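Local coordinates for protein ribose 5-phosphate isomerase, putative (Trypanosoma brucei brucei, PDB 6FXS) that probably interconverts ribose 5-phosphate and ribulose 5-phosphate as a sugar-phosphate isomerase of the RpiB/LacAB family, at residues V54-H59 against P67-N72. Sequence-based numbering, arbitrary orientation.
Sequences VYIGPH and PDYALN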
ATOM      1  N   VAL B  54      12.393  -7.626 -23.536  1.00 29.64           N
ATOM      2  CA  VAL B  54      11.748  -7.829 -24.794  1.00 27.77           C
ATOM      3  C   VAL B  54      10.302  -7.339 -24.670  1.00 28.14           C
ATOM      4  O   VAL B  54       9.390  -8.103 -24.213  1.00 24.42           O
ATOM      5  CB  VAL B  54      11.772  -9.344 -25.169  1.00 30.81           C
ATOM      6  CG1 VAL B  54      11.242  -9.562 -26.547  1.00 30.01           C
ATOM      7  CG2 VAL B  54      13.154  -9.985 -24.972  1.00 36.97           C
ATOM      8  N   TYR B  55      10.055  -6.089 -25.046  1.00 27.24           N
ATOM      9  CA  TYR B  55       8.688  -5.518 -24.997  1.00 29.42           C
ATOM     10  C   TYR B  55       7.843  -6.006 -26.166  1.00 30.32           C
ATOM     11  O   TYR B  55       8.200  -5.711 -27.301  1.00 35.41           O
ATOM     12  CB  TYR B  55       8.729  -3.985 -25.013  1.00 27.06           C
ATOM     13  CG  TYR B  55       7.340  -3.352 -24.895  1.00 27.05           C
ATOM     14  CD1 TYR B  55       6.557  -3.573 -23.739  1.00 26.68           C
ATOM     15  CD2 TYR B  55       6.830  -2.481 -25.887  1.00 27.54           C
ATOM     16  CE1 TYR B  55       5.297  -3.027 -23.601  1.00 26.23           C
ATOM     17  CE2 TYR B  55       5.575  -1.931 -25.770  1.00 28.30           C
ATOM     18  CZ  TYR B  55       4.806  -2.186 -24.594  1.00 28.90           C
ATOM     19  OH  TYR B  55       3.534  -1.686 -24.426  1.00 25.50           O
ATOM     20  N   ILE B  56       6.738  -6.714 -25.916  1.00 25.62           N
ATOM     21  CA  ILE B  56       5.992  -7.354 -26.953  1.00 29.89           C
ATOM     22  C   ILE B  56       4.714  -6.615 -27.305  1.00 30.61           C
ATOM     23  O   ILE B  56       3.918  -7.140 -28.061  1.00 30.82           O
ATOM     24  CB  ILE B  56       5.662  -8.869 -26.714  1.00 34.94           C
ATOM     25  CG1 ILE B  56       4.902  -9.120 -25.411  1.00 36.15           C
ATOM     26  CG2 ILE B  56       6.907  -9.762 -26.759  1.00 37.76           C
ATOM     27  CD1 ILE B  56       3.520  -8.572 -25.312  1.00 32.62           C
ATOM     28  N   GLY B  57       4.488  -5.442 -26.738  1.00 29.92           N
ATOM     29  CA  GLY B  57       3.352  -4.601 -27.153  1.00 30.73           C
ATOM     30  C   GLY B  57       2.370  -4.318 -25.987  1.00 31.80           C
ATOM     31  O   GLY B  57       2.594  -4.847 -24.866  1.00 26.98           O
ATOM     32  N   PRO B  58       1.342  -3.473 -26.200  1.00 31.14           N
ATOM     33  CA  PRO B  58       1.097  -2.812 -27.487  1.00 30.34           C
ATOM     34  C   PRO B  58       2.029  -1.640 -27.794  1.00 29.84           C
ATOM     35  O   PRO B  58       2.766  -1.089 -26.935  1.00 26.08           O
ATOM     36  CB  PRO B  58      -0.371  -2.359 -27.385  1.00 30.27           C
ATOM     37  CG  PRO B  58      -0.554  -2.066 -25.895  1.00 29.65           C
ATOM     38  CD  PRO B  58       0.451  -2.908 -25.147  1.00 30.65           C
ATOM     39  N   HIS B  59       2.044  -1.259 -29.079  1.00 29.62           N
ATOM     40  CA  HIS B  59       2.989  -0.252 -29.491  1.00 27.83           C
ATOM     41  C   HIS B  59       2.334   1.089 -29.736  1.00 32.20           C
ATOM     42  O   HIS B  59       3.014   2.024 -30.204  1.00 32.21           O
ATOM     43  CB  HIS B  59       3.736  -0.775 -30.689  1.00 27.53           C
ATOM     44  CG  HIS B  59       4.390  -2.087 -30.440  1.00 25.49           C
ATOM     45  ND1 HIS B  59       5.497  -2.228 -29.632  1.00 23.78           N
ATOM     46  CD2 HIS B  59       4.111  -3.323 -30.915  1.00 28.03           C
ATOM     47  CE1 HIS B  59       5.875  -3.487 -29.629  1.00 22.69           C
ATOM     48  NE2 HIS B  59       5.051  -4.173 -30.386  1.00 25.77           N
ATOM     49  N   PRO B  67      -5.826  -9.630 -21.755  1.00 22.89           N
ATOM     50  CA  PRO B  67      -5.462 -11.036 -21.826  1.00 23.13           C
ATOM     51  C   PRO B  67      -4.593 -11.466 -23.018  1.00 27.36           C
ATOM     52  O   PRO B  67      -3.860 -12.449 -22.927  1.00 28.30           O
ATOM     53  CB  PRO B  67      -6.831 -11.735 -21.857  1.00 25.90           C
ATOM     54  CG  PRO B  67      -7.745 -10.775 -21.173  1.00 23.24           C
ATOM     55  CD  PRO B  67      -7.287  -9.474 -21.735  1.00 23.96           C
ATOM     56  N   ASP B  68      -4.678 -10.739 -24.137  1.00 28.75           N
ATOM     57  CA  ASP B  68      -3.919 -11.083 -25.361  1.00 26.39           C
ATOM     58  C   ASP B  68      -2.478 -10.888 -25.039  1.00 27.31           C
ATOM     59  O   ASP B  68      -1.711 -11.730 -25.406  1.00 23.56           O
ATOM     60  CB  ASP B  68      -4.342 -10.206 -26.571  1.00 28.03           C
ATOM     61  CG  ASP B  68      -5.749 -10.525 -27.060  1.00 27.13           C
ATOM     62  OD1 ASP B  68      -6.138 -11.702 -27.082  1.00 28.92           O
ATOM     63  OD2 ASP B  68      -6.476  -9.603 -27.409  1.00 35.25           O
ATOM     64  N   TYR B  69      -2.125  -9.801 -24.314  1.00 24.73           N
ATOM     65  CA  TYR B  69      -0.775  -9.544 -23.988  1.00 25.56           C
ATOM     66  C   TYR B  69      -0.277 -10.376 -22.796  1.00 25.66           C
ATOM     67  O   TYR B  69       0.863 -10.893 -22.832  1.00 24.52           O
ATOM     68  CB  TYR B  69      -0.532  -8.054 -23.824  1.00 27.38           C
ATOM     69  CG  TYR B  69      -0.764  -7.339 -25.147  1.00 29.95           C
ATOM     70  CD1 TYR B  69      -2.029  -6.898 -25.484  1.00 32.63           C
ATOM     71  CD2 TYR B  69       0.271  -7.125 -26.074  1.00 31.59           C
ATOM     72  CE1 TYR B  69      -2.306  -6.284 -26.703  1.00 31.78           C
ATOM     73  CE2 TYR B  69       0.013  -6.471 -27.319  1.00 33.12           C
ATOM     74  CZ  TYR B  69      -1.287  -6.074 -27.619  1.00 32.09           C
ATOM     75  OH  TYR B  69      -1.625  -5.421 -28.757  1.00 36.80           O
ATOM     76  N   ALA B  70      -1.156 -10.601 -21.806  1.00 22.91           N
ATOM     77  CA  ALA B  70      -0.859 -11.538 -20.689  1.00 22.60           C
ATOM     78  C   ALA B  70      -0.479 -12.930 -21.136  1.00 22.40           C
ATOM     79  O   ALA B  70       0.506 -13.486 -20.715  1.00 19.91           O
ATOM     80  CB  ALA B  70      -2.078 -11.659 -19.792  1.00 23.83           C
ATOM     81  N   LEU B  71      -1.335 -13.484 -21.981  1.00 21.94           N
ATOM     82  CA  LEU B  71      -1.176 -14.844 -22.420  1.00 23.30           C
ATOM     83  C   LEU B  71       0.040 -15.004 -23.344  1.00 23.57           C
ATOM     84  O   LEU B  71       0.705 -16.029 -23.332  1.00 23.76           O
ATOM     85  CB  LEU B  71      -2.406 -15.269 -23.145  1.00 25.26           C
ATOM     86  CG  LEU B  71      -3.621 -15.437 -22.229  1.00 28.70           C
ATOM     87  CD1 LEU B  71      -4.898 -15.435 -23.041  1.00 25.62           C
ATOM     88  CD2 LEU B  71      -3.460 -16.723 -21.371  1.00 28.92           C
ATOM     89  N   ASN B  72       0.311 -13.971 -24.097  1.00 24.48           N
ATOM     90  CA  ASN B  72       1.485 -13.896 -24.949  1.00 28.80           C
ATOM     91  C   ASN B  72       2.823 -13.952 -24.147  1.00 27.62           C
ATOM     92  O   ASN B  72       3.694 -14.788 -24.438  1.00 25.01           O
ATOM     93  CB  ASN B  72       1.402 -12.580 -25.670  1.00 33.45           C
ATOM     94  CG  ASN B  72       2.218 -12.551 -26.911  1.00 46.12           C
ATOM     95  OD1 ASN B  72       1.637 -12.583 -27.986  1.00 59.59           O
ATOM     96  ND2 ASN B  72       3.551 -12.474 -26.794  1.00 46.33           N
TER
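The Tyr69 ring carries Pro58 on one face, with CD of the proline 4.2 Å from the ring centroid and 11° off the ring normal, a CH-pi contact; at its edge, close to the ring plane, sits CD1 of Ile56. The contact belongs to the Rossmann-like alpha/beta sandwich of the RpiB/LacAB isomerases, where the loop leaving strand 51-55, the outermost of the parallel sheet within this chain, packs on the first turns of helix 66-78. Gly57 approaches the Tyr69 ring obliquely, its C lying 3.5 Å from Tyr69 CE2. Two further rings of the loop lie against Gly57: its N is over the centre of one face of Tyr55, and its CA is above one face of the His59 ring, offset toward the rim. Val64 touches both Pro58 and Tyr69, and Val73 and Met76 of the helix extend the apolar patch around Ile56. CG1 of Ile56 lies between its backbone N and carbonyl carbon (chi1 57°) and passes Asn72 ND2 at 3.9 Å; a further bend at chi2 brings CD1 to 3.6 Å from Tyr69 CD2. Gly57 takes a positive phi of 120°, and the peptide bond that follows it is cis. This cis bend carries Pro58 to the phenol end of Tyr69, its CB 3.6 Å from OH. Across the turn, Tyr55 OH donates a hydrogen bond to Pro58 O, 2.7 Å long, in the carbonyl plane and on a lone pair.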